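Local coordinates for inosine-uridine preferring nucleoside hydrolase family protein (Bacillus anthracis, PDB 2C40) that belongs to an alpha/beta family built on an open mixed sheet, and holds a calcium ion together with alpha-D-ribofuranose in its pocket, at residues A[259-264]-A[290-295]; A[247-252]-A[297-302]; A[154-159]-A[195-200]; A[189-194]-A[286-291]. All coordinates share one frame; numbering follows the deposited sequence.

Contact 1 of 4, residues A[259-264]-A[290-295]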
# COMPACT_ATOMS: atom_id res chain seq x y z
N LEU A 259 -20.15 21.53 10.31
CA LEU A 259 -19.73 21.21 8.94
C LEU A 259 -20.87 20.68 8.08
O LEU A 259 -20.85 20.82 6.86
CB LEU A 259 -18.60 20.17 8.96
CG LEU A 259 -17.28 20.67 9.55
CD1 LEU A 259 -16.28 19.55 9.69
CD2 LEU A 259 -16.73 21.78 8.70
N ALA A 260 -21.85 20.04 8.68
CA ALA A 260 -22.93 19.44 7.94
C ALA A 260 -24.26 19.79 8.59
O ALA A 260 -24.32 20.58 9.54
CB ALA A 260 -22.74 17.94 7.90
N LYS A 261 -25.33 19.29 7.98
CA LYS A 261 -26.66 19.38 8.52
C LYS A 261 -27.09 17.99 8.90
O LYS A 261 -26.43 17.02 8.60
CB LYS A 261 -27.61 19.93 7.47
CG LYS A 261 -27.52 21.44 7.30
CD LYS A 261 -27.32 21.74 5.84
CE LYS A 261 -27.48 23.20 5.50
NZ LYS A 261 -28.91 23.38 5.24
N VAL A 262 -28.21 17.90 9.57
CA VAL A 262 -28.77 16.64 10.00
C VAL A 262 -30.31 16.65 9.77
O VAL A 262 -30.98 17.63 10.09
CB VAL A 262 -28.40 16.41 11.46
CG1 VAL A 262 -29.40 15.55 12.15
CG2 VAL A 262 -27.03 15.78 11.56
N GLN A 263 -30.83 15.57 9.18
CA GLN A 263 -32.27 15.35 9.07
C GLN A 263 -32.62 14.12 9.91
O GLN A 263 -32.07 13.03 9.72
CB GLN A 263 -32.74 15.15 7.61
CG GLN A 263 -33.54 16.34 7.02
CD GLN A 263 -34.96 16.47 7.55
OE1 GLN A 263 -35.28 16.04 8.66
NE2 GLN A 263 -35.83 17.03 6.74
N THR A 264 -33.53 14.32 10.84
CA THR A 264 -34.04 13.24 11.65
C THR A 264 -35.02 12.44 10.81
O THR A 264 -35.97 13.00 10.26
CB THR A 264 -34.73 13.78 12.90
OG1 THR A 264 -33.75 14.50 13.66
CG2 THR A 264 -35.34 12.64 13.73
N VAL A 290 -29.50 11.92 10.41
CA VAL A 290 -28.72 11.58 9.26
C VAL A 290 -27.98 12.80 8.70
O VAL A 290 -28.58 13.81 8.36
CB VAL A 290 -29.62 10.93 8.15
CG1 VAL A 290 -28.79 10.58 6.92
CG2 VAL A 290 -30.29 9.67 8.68
N VAL A 291 -26.66 12.68 8.59
CA VAL A 291 -25.86 13.80 8.16
C VAL A 291 -26.08 14.00 6.66
O VAL A 291 -26.21 13.03 5.91
CB VAL A 291 -24.40 13.59 8.51
CG1 VAL A 291 -23.47 14.63 7.83
CG2 VAL A 291 -24.24 13.62 10.02
N TYR A 292 -26.16 15.26 6.23
CA TYR A 292 -26.11 15.60 4.82
C TYR A 292 -25.53 17.01 4.61
O TYR A 292 -25.28 17.74 5.57
CB TYR A 292 -27.49 15.46 4.19
CG TYR A 292 -28.47 16.52 4.62
CD1 TYR A 292 -29.00 16.50 5.89
CD2 TYR A 292 -28.85 17.53 3.75
CE1 TYR A 292 -29.93 17.48 6.31
CE2 TYR A 292 -29.79 18.54 4.16
CZ TYR A 292 -30.31 18.50 5.44
OH TYR A 292 -31.22 19.43 5.87
N ASP A 293 -25.32 17.35 3.35
CA ASP A 293 -24.94 18.69 2.94
C ASP A 293 -23.71 19.14 3.69
O ASP A 293 -23.72 20.18 4.37
CB ASP A 293 -26.09 19.68 3.09
CG ASP A 293 -25.81 21.00 2.39
OD1 ASP A 293 -24.95 21.00 1.49
OD2 ASP A 293 -26.44 22.04 2.73
N VAL A 294 -22.65 18.35 3.54
CA VAL A 294 -21.34 18.65 4.10
C VAL A 294 -20.73 19.84 3.34
O VAL A 294 -20.79 19.92 2.12
CB VAL A 294 -20.42 17.42 4.07
CG1 VAL A 294 -19.08 17.74 4.67
CG2 VAL A 294 -21.05 16.24 4.82
N ASN A 295 -20.17 20.80 4.08
CA ASN A 295 -19.46 21.90 3.46
C ASN A 295 -18.07 21.39 3.04
O ASN A 295 -17.21 21.05 3.88
CB ASN A 295 -19.41 23.13 4.39
CG ASN A 295 -18.93 24.36 3.68
OD1 ASN A 295 -17.84 24.37 3.13
ND2 ASN A 295 -19.73 25.41 3.69
O HOH W 1 -33.02 19.16 8.47
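Lys261 and Tyr292 form an antiparallel hydrogen-bonded pair between strands 261-269 and 286-292 of the central mixed sheet. Two backbone bonds close the pair: Lys261 N to Tyr292 O at 2.9 Å and Tyr292 N to Lys261 O at 3.0 Å. Tyr292 CG stands between its own backbone N and carbonyl carbon (chi1 71°). The ring beyond it brings CE1 within 3.6 Å of Lys261 CB, with Gln263 N near its edge. Lys261 CB sits over one ring face, displaced toward the rim and 3.9 Å from the Tyr292 centroid, a CH-pi contact. Gln263 crosses the same ring obliquely, its CG 3.9 Å from Tyr292 CE1, while its amide end leads away. A water links Tyr292 OH to Val262 O. The Lys261 chain runs beside Asp293, and NZ lies 3.8 Å from Asp293 OD2, a long salt bridge. Ala260 CB presses on Val291 CG1 at 3.4 Å, closer than usual carbon contact. The chemistry is thus divided: backbone bonds fix the register and Val262 and Val291 line the face covered by helix 246-255, whereas the Lys261-Asp293 pair at the surface, long as it is, probably adds only modest attraction.

Contact 2 of 4, residues A[247-252]-A[297-302]; sequences DVLTAA and DRFFDY. With CA (calcium ion), chain C; RIB (alpha-D-ribofuranose), chain D.
Phe299 points its ring from helix 296-308 at helix 246-255, where Val248, Leu249 and Ala252 receive it. The two helical segments run at 90° to each other with axes 11.2 Å apart; the Phe299 ring spans the gap and reaches the backbone of the other helix, with Leu249 CA 3.7 Å from Phe299 CE2. Phe299 CG is anti to the backbone N (chi1 174°), and the CE2-CZ end of the ring reaches across. Leu249 and Val248 both cross Phe299 at about a right angle: Leu249 CD2 lies 3.8 Å from Phe299 CE2, and Val248 CG1 lies 4.1 Å from Phe299 CZ. Ala252 meets the same ring differently, its CB standing at the edge, near the ring plane, 3.8 Å from Phe299 CE2. That methyl also reaches the edge of a second ring, 3.8 Å from Tyr302 CE1, and is therefore shared by two aromatics one helical turn apart. At the start of the segment Asp247 serves the calcium site: its OD2 binds the calcium ion at 2.5 Å, and its OD1 is 2.6 Å from O3 of alpha-D-ribofuranose. Asp9, Asp14, Thr125, two sugar oxygens and a water also bind the metal. Chemically, one helix thus carries a metal-binding carboxylate at Asp247 and, from the next residue on, an apolar face of Val248, Leu249 and Ala252 that rests on van der Waals contact and the burial of apolar surface, without polar bonds between the segments.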
# COMPACT_ATOMS: atom_id res chain seq x y z
N ASP A 247 -15.26 7.62 7.44
CA ASP A 247 -14.89 7.61 8.85
C ASP A 247 -14.32 8.97 9.34
O ASP A 247 -14.62 9.41 10.45
CB ASP A 247 -13.91 6.48 9.11
CG ASP A 247 -14.49 5.13 8.73
OD1 ASP A 247 -15.74 5.02 8.55
OD2 ASP A 247 -13.71 4.15 8.68
N VAL A 248 -13.52 9.61 8.48
CA VAL A 248 -12.89 10.87 8.79
C VAL A 248 -13.98 11.94 8.96
O VAL A 248 -13.86 12.80 9.83
CB VAL A 248 -11.85 11.28 7.71
CG1 VAL A 248 -11.31 12.65 7.97
CG2 VAL A 248 -10.66 10.32 7.70
N LEU A 249 -15.02 11.87 8.13
CA LEU A 249 -16.12 12.79 8.18
C LEU A 249 -16.94 12.57 9.46
O LEU A 249 -17.44 13.52 10.05
CB LEU A 249 -17.02 12.60 6.99
CG LEU A 249 -18.22 13.53 6.77
CD1 LEU A 249 -19.47 12.85 7.21
CD2 LEU A 249 -18.07 14.93 7.40
N THR A 250 -17.12 11.30 9.82
CA THR A 250 -17.78 10.92 11.07
C THR A 250 -17.07 11.53 12.27
O THR A 250 -17.72 12.12 13.13
CB THR A 250 -17.84 9.38 11.22
OG1 THR A 250 -18.45 8.79 10.04
CG2 THR A 250 -18.63 8.97 12.43
N ALA A 251 -15.75 11.39 12.29
CA ALA A 251 -14.89 11.92 13.36
C ALA A 251 -14.86 13.45 13.37
O ALA A 251 -14.84 14.05 14.44
CB ALA A 251 -13.49 11.38 13.21
N ALA A 252 -14.90 14.06 12.18
CA ALA A 252 -14.90 15.51 12.06
C ALA A 252 -16.24 16.13 12.52
O ALA A 252 -16.28 17.24 13.04
CB ALA A 252 -14.61 15.92 10.65
N ASP A 297 -15.44 22.81 1.39
CA ASP A 297 -14.27 23.65 1.69
C ASP A 297 -13.94 23.64 3.18
O ASP A 297 -12.80 23.52 3.56
CB ASP A 297 -14.46 25.10 1.17
CG ASP A 297 -14.45 25.20 -0.35
OD1 ASP A 297 -14.13 24.20 -1.00
OD2 ASP A 297 -14.77 26.26 -0.94
N ARG A 298 -14.95 23.78 4.03
CA ARG A 298 -14.71 23.74 5.47
C ARG A 298 -14.22 22.39 5.93
O ARG A 298 -13.34 22.30 6.77
CB ARG A 298 -15.95 24.13 6.22
CG ARG A 298 -16.31 25.59 5.99
CD ARG A 298 -16.55 26.29 7.30
NE ARG A 298 -17.92 26.15 7.73
CZ ARG A 298 -18.35 25.98 8.98
NH1 ARG A 298 -17.52 25.84 10.02
NH2 ARG A 298 -19.66 25.93 9.19
N PHE A 299 -14.79 21.33 5.39
CA PHE A 299 -14.38 19.96 5.79
C PHE A 299 -12.91 19.76 5.48
O PHE A 299 -12.11 19.43 6.36
CB PHE A 299 -15.24 18.91 5.07
CG PHE A 299 -14.79 17.52 5.31
CD1 PHE A 299 -14.32 16.73 4.26
CD2 PHE A 299 -14.78 17.01 6.61
CE1 PHE A 299 -13.92 15.44 4.48
CE2 PHE A 299 -14.34 15.71 6.86
CZ PHE A 299 -13.90 14.93 5.81
N PHE A 300 -12.53 19.97 4.25
CA PHE A 300 -11.14 19.78 3.85
C PHE A 300 -10.19 20.78 4.48
O PHE A 300 -9.08 20.41 4.80
CB PHE A 300 -11.00 19.75 2.32
CG PHE A 300 -11.54 18.51 1.72
CD1 PHE A 300 -12.72 18.53 0.97
CD2 PHE A 300 -10.92 17.31 1.97
CE1 PHE A 300 -13.23 17.34 0.42
CE2 PHE A 300 -11.42 16.13 1.44
CZ PHE A 300 -12.58 16.13 0.67
N ASP A 301 -10.62 22.02 4.68
CA ASP A 301 -9.77 22.99 5.42
C ASP A 301 -9.57 22.55 6.88
O ASP A 301 -8.51 22.69 7.46
CB ASP A 301 -10.39 24.38 5.38
CG ASP A 301 -9.54 25.39 6.08
OD1 ASP A 301 -8.46 25.73 5.55
OD2 ASP A 301 -9.96 25.88 7.15
N TYR A 302 -10.60 22.00 7.47
CA TYR A 302 -10.56 21.59 8.86
C TYR A 302 -9.52 20.47 9.09
O TYR A 302 -8.67 20.56 9.97
CB TYR A 302 -11.96 21.14 9.26
CG TYR A 302 -12.12 20.62 10.65
CD1 TYR A 302 -12.76 19.41 10.88
CD2 TYR A 302 -11.63 21.33 11.74
CE1 TYR A 302 -12.95 18.95 12.16
CE2 TYR A 302 -11.81 20.88 13.02
CZ TYR A 302 -12.46 19.67 13.23
OH TYR A 302 -12.62 19.20 14.52
CA CA C . -13.96 1.78 9.32
O5 RIB D . -18.80 0.82 4.59
C5 RIB D . -17.77 1.83 4.78
C4 RIB D . -16.78 1.30 5.82
O4 RIB D . -16.12 0.17 5.21
C3 RIB D . -15.69 2.25 6.35
O3 RIB D . -15.99 2.56 7.76
C2 RIB D . -14.29 1.55 6.05
O2 RIB D . -13.19 1.40 7.06
C1 RIB D . -14.70 0.16 5.50
O HOH W 2 -15.30 -0.16 8.60

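Contact 3 of 4, residues A[154-159]-A[195-200]; sequences TFRTAG and TLESTN
Glu197 reaches back to Thr154 and Phe155 to tie together two loops that follow neighbouring parallel strands, 145-151 and 191-194, at the C-terminal ends of these strands in the alpha/beta fold. The polar bonds come from its carboxylate, which the bend at chi2 (81°) turns toward the other loop. Glu197 OE2 accepts from Thr154 OG1 at 2.5 Å, a separation so short that its exact value is doubtful, and Glu197 OE1 accepts from Phe155 N at 2.9 Å, that donor standing above the carboxylate plane. Each carboxylate oxygen accepts one hydrogen bond, from successive residues. Within 195-200, Ser198 OG accepts from both N and OG1 of Thr195, pinning the start of the turn, and is also hydrogen-bonded to Val291 O. Contacts of the Arg156 guanidinium form a second group. Arg156 and Glu197 slide past each other in opposite directions, Glu197 CG lying 3.5 Å from Arg156 NE and over one face of the guanidinium. Further out, Arg156 and Asn200 come tip to tip; NH2 of Arg156 is 2.7 Å from Asn200 OD1, but the angle is poor for a hydrogen bond. Apolar contacts complete the join. Phe155 CE1 touches Thr195 CG2 at 3.9 Å, while Leu196, whose side chain comes within about 4 Å of the bound alpha-D-ribofuranose, extends CD1 to 3.8 Å from Thr154 CB and 3.9 Å from Gly159 CA.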
# COMPACT_ATOMS: atom_id res chain seq x y z
N THR A 154 -27.21 3.05 4.74
CA THR A 154 -27.54 3.84 3.56
C THR A 154 -29.06 3.75 3.29
O THR A 154 -29.73 2.75 3.62
CB THR A 154 -26.70 3.38 2.30
OG1 THR A 154 -26.91 4.25 1.20
CG2 THR A 154 -27.00 1.92 1.87
N PHE A 155 -29.58 4.83 2.72
CA PHE A 155 -31.01 4.91 2.35
C PHE A 155 -31.19 5.05 0.84
O PHE A 155 -32.31 5.16 0.37
CB PHE A 155 -31.73 6.03 3.15
CG PHE A 155 -31.65 5.83 4.66
CD1 PHE A 155 -30.69 6.48 5.41
CD2 PHE A 155 -32.51 4.98 5.31
CE1 PHE A 155 -30.59 6.27 6.75
CE2 PHE A 155 -32.42 4.75 6.67
CZ PHE A 155 -31.47 5.41 7.40
N ARG A 156 -30.10 4.93 0.10
CA ARG A 156 -30.18 4.61 -1.34
C ARG A 156 -30.62 3.17 -1.58
O ARG A 156 -30.51 2.31 -0.68
CB ARG A 156 -28.84 4.76 -2.02
CG ARG A 156 -28.30 6.18 -2.10
CD ARG A 156 -26.82 6.09 -2.18
NE ARG A 156 -26.14 7.29 -2.62
CZ ARG A 156 -24.81 7.39 -2.62
NH1 ARG A 156 -24.07 6.39 -2.19
NH2 ARG A 156 -24.22 8.51 -3.03
N THR A 157 -31.06 2.91 -2.80
CA THR A 157 -31.46 1.56 -3.25
C THR A 157 -30.33 0.52 -3.28
O THR A 157 -30.60 -0.68 -3.26
CB THR A 157 -32.10 1.61 -4.62
OG1 THR A 157 -31.28 2.41 -5.47
CG2 THR A 157 -33.48 2.22 -4.51
N ALA A 158 -29.08 0.96 -3.35
CA ALA A 158 -27.96 0.05 -3.29
C ALA A 158 -26.88 0.57 -2.39
O ALA A 158 -26.67 1.79 -2.31
CB ALA A 158 -27.40 -0.21 -4.70
N GLY A 159 -26.17 -0.38 -1.75
CA GLY A 159 -25.07 -0.09 -0.84
C GLY A 159 -23.70 -0.44 -1.42
O GLY A 159 -23.52 -0.46 -2.62
N THR A 195 -24.09 8.13 6.83
CA THR A 195 -24.41 7.11 5.83
C THR A 195 -23.44 7.17 4.65
O THR A 195 -22.72 8.16 4.49
CB THR A 195 -25.83 7.30 5.32
OG1 THR A 195 -25.92 8.54 4.57
CG2 THR A 195 -26.85 7.28 6.51
N LEU A 196 -23.46 6.15 3.79
CA LEU A 196 -22.75 6.26 2.53
C LEU A 196 -23.02 7.57 1.78
O LEU A 196 -22.05 8.16 1.25
CB LEU A 196 -23.05 5.07 1.63
CG LEU A 196 -22.58 3.69 2.17
CD1 LEU A 196 -23.09 2.56 1.26
CD2 LEU A 196 -21.04 3.59 2.31
N GLU A 197 -24.29 8.02 1.72
CA GLU A 197 -24.71 9.21 0.94
C GLU A 197 -24.21 10.52 1.55
O GLU A 197 -24.10 11.52 0.85
CB GLU A 197 -26.24 9.47 0.93
CG GLU A 197 -27.15 8.36 0.58
CD GLU A 197 -27.40 7.42 1.74
OE1 GLU A 197 -28.45 7.51 2.40
OE2 GLU A 197 -26.53 6.60 1.95
N SER A 198 -24.07 10.51 2.89
CA SER A 198 -23.73 11.69 3.69
C SER A 198 -22.51 12.40 3.14
O SER A 198 -22.33 13.60 3.30
CB SER A 198 -23.46 11.24 5.15
OG SER A 198 -24.66 10.79 5.78
N THR A 199 -21.66 11.62 2.50
CA THR A 199 -20.34 12.06 2.10
C THR A 199 -20.29 12.56 0.63
O THR A 199 -19.23 12.88 0.15
CB THR A 199 -19.37 10.89 2.37
OG1 THR A 199 -18.07 11.39 2.64
CG2 THR A 199 -19.39 9.88 1.26
N ASN A 200 -21.46 12.67 -0.03
CA ASN A 200 -21.54 12.95 -1.45
C ASN A 200 -20.74 14.19 -1.85
O ASN A 200 -20.12 14.20 -2.92
CB ASN A 200 -22.99 13.21 -1.86
CG ASN A 200 -23.81 11.97 -2.04
OD1 ASN A 200 -23.27 10.87 -2.15
ND2 ASN A 200 -25.14 12.14 -2.11

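Contact 4 of 4, residues A[189-194]-A[286-291]; sequences IEIDLI and RPVHVV
Ile189 O is gripped end-on by Arg286, which donates from NH2 at 2.9 Å and from NH1 at 3.2 Å to that one oxygen. Ile189 O lies in the guanidinium plane, as does Pro287 O, which takes NE and NH2 on the group's side edge, the NH2 bond being 2.8 Å. NH1 has a further partner in Trp185 O. Three carbonyls thus fix the rotation of the guanidinium, and Ile191 CD1 lies over its centre, 3.6 Å above the plane.

Three residues further along the strand, His289 NE2 donates to Glu190 OE1 at 2.8 Å with a nearly straight N-H...O angle of 174°. The oxygen lies in the ring plane and is met nearly along its C-O axis. On the other side of the ring, His289 ND1 is hydrogen-bonded to Thr264 OG1. A water donates to Glu190 OE1 and Pro287 O and accepts from Ile191 N.

Strands 191-194 and 286-292 run parallel, joined by His289 N to Ile191 O, Leu193 N to His289 O and Val291 N to Leu193 O. Leu193 packs obliquely on Val288, with Leu193 CG 3.6 Å from Val288 CG1, and Ile194 lies alongside Val291. The chemistry implies that backbone bonds carry the parallel pairing, while Arg286 and His289 tie down the chain entering strand 191-194; the Glu190 carboxylate accepts from NE2 and might favour a doubly protonated His289 ring, though the ND1 bond to Thr264 OG1 leaves this open.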
# COMPACT_ATOMS: atom_id res chain seq x y z
N ILE A 189 -30.84 5.65 23.26
CA ILE A 189 -29.71 6.51 22.99
C ILE A 189 -30.00 7.36 21.76
O ILE A 189 -30.70 6.88 20.86
CB ILE A 189 -28.50 5.59 22.75
CG1 ILE A 189 -27.87 5.25 24.10
CG2 ILE A 189 -27.50 6.19 21.79
CD1 ILE A 189 -27.20 3.91 24.08
N GLU A 190 -29.47 8.59 21.71
CA GLU A 190 -29.48 9.41 20.48
C GLU A 190 -28.36 8.96 19.46
O GLU A 190 -27.21 8.70 19.85
CB GLU A 190 -29.36 10.92 20.79
CG GLU A 190 -30.62 11.63 21.43
CD GLU A 190 -31.97 11.31 20.71
OE1 GLU A 190 -32.12 11.63 19.51
OE2 GLU A 190 -32.87 10.69 21.35
N ILE A 191 -28.73 8.87 18.19
CA ILE A 191 -27.85 8.37 17.11
C ILE A 191 -27.75 9.37 15.97
O ILE A 191 -28.75 9.73 15.32
CB ILE A 191 -28.34 7.01 16.51
CG1 ILE A 191 -28.56 5.97 17.62
CG2 ILE A 191 -27.35 6.46 15.51
CD1 ILE A 191 -28.90 4.66 17.13
N ASP A 192 -26.52 9.86 15.77
CA ASP A 192 -26.13 10.55 14.58
C ASP A 192 -25.48 9.52 13.62
O ASP A 192 -24.55 8.79 14.00
CB ASP A 192 -25.15 11.69 14.91
CG ASP A 192 -25.72 12.74 15.92
OD1 ASP A 192 -26.94 12.99 15.98
OD2 ASP A 192 -24.89 13.33 16.64
N LEU A 193 -25.99 9.50 12.39
CA LEU A 193 -25.57 8.57 11.31
C LEU A 193 -24.84 9.30 10.21
O LEU A 193 -25.42 10.21 9.59
CB LEU A 193 -26.76 7.96 10.56
CG LEU A 193 -27.21 6.54 10.78
CD1 LEU A 193 -28.08 6.07 9.62
CD2 LEU A 193 -26.03 5.60 11.01
N ILE A 194 -23.60 8.90 9.96
CA ILE A 194 -22.93 9.22 8.68
C ILE A 194 -23.13 7.99 7.74
O ILE A 194 -22.49 6.94 7.88
CB ILE A 194 -21.45 9.63 8.88
CG1 ILE A 194 -21.37 10.98 9.58
CG2 ILE A 194 -20.71 9.72 7.56
CD1 ILE A 194 -21.72 10.98 11.06
N ARG A 286 -37.30 3.98 14.62
CA ARG A 286 -36.71 4.83 15.64
C ARG A 286 -35.92 6.01 15.01
O ARG A 286 -35.40 5.91 13.88
CB ARG A 286 -35.82 4.03 16.58
CG ARG A 286 -34.56 3.47 15.93
CD ARG A 286 -33.39 3.42 16.93
NE ARG A 286 -32.89 4.74 17.17
CZ ARG A 286 -32.32 5.18 18.29
NH1 ARG A 286 -32.06 4.40 19.35
NH2 ARG A 286 -32.00 6.47 18.33
N PRO A 287 -35.89 7.14 15.72
CA PRO A 287 -35.22 8.34 15.22
C PRO A 287 -33.69 8.26 15.12
O PRO A 287 -32.97 7.83 16.04
CB PRO A 287 -35.68 9.42 16.20
CG PRO A 287 -36.02 8.66 17.45
CD PRO A 287 -36.62 7.42 16.98
N VAL A 288 -33.23 8.70 13.96
CA VAL A 288 -31.84 8.72 13.61
C VAL A 288 -31.61 10.05 12.89
O VAL A 288 -32.41 10.47 12.07
CB VAL A 288 -31.50 7.42 12.78
CG1 VAL A 288 -30.50 7.63 11.83
CG2 VAL A 288 -31.05 6.29 13.72
N HIS A 289 -30.51 10.70 13.24
CA HIS A 289 -30.13 12.01 12.73
C HIS A 289 -29.06 11.85 11.65
O HIS A 289 -27.88 11.67 11.91
CB HIS A 289 -29.64 12.87 13.90
CG HIS A 289 -30.58 12.87 15.07
ND1 HIS A 289 -31.80 13.51 15.04
CD2 HIS A 289 -30.50 12.27 16.28
CE1 HIS A 289 -32.42 13.32 16.19
NE2 HIS A 289 -31.66 12.56 16.95
N VAL A 290 -29.50 11.92 10.41
CA VAL A 290 -28.72 11.58 9.26
C VAL A 290 -27.98 12.80 8.70
O VAL A 290 -28.58 13.81 8.36
CB VAL A 290 -29.62 10.93 8.15
CG1 VAL A 290 -28.79 10.58 6.92
CG2 VAL A 290 -30.29 9.67 8.68
N VAL A 291 -26.66 12.68 8.59
CA VAL A 291 -25.86 13.80 8.16
C VAL A 291 -26.08 14.00 6.66
O VAL A 291 -26.21 13.03 5.91
CB VAL A 291 -24.40 13.59 8.51
CG1 VAL A 291 -23.47 14.63 7.83
CG2 VAL A 291 -24.24 13.62 10.02
O HOH W 3 -31.71 9.31 17.72

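How the contacts relate
Contacts 1 and 4 both use strand 286-292, which pairs antiparallel with 261-269 and parallel with 191-194, so Val290 and Val291 belong to both. Each joins backbone pairing to a polar fringe, but the side-chain bonds of contact 4 are the shorter ones. Contact 2 is buried and apolar where its helices meet, while 1, 3 and 4 are partly buried; it lies against contact 1 through Leu259 and Val294 and against contact 4 through Ile194. Contact 3, between loops, relies on one carboxylate that accepts from a side chain and a backbone N; Ser198 OG links it to Val291 O. Asp247 of contact 2 touches the sugar and binds calcium, whereas Leu196 of contact 3 merely comes near the sugar.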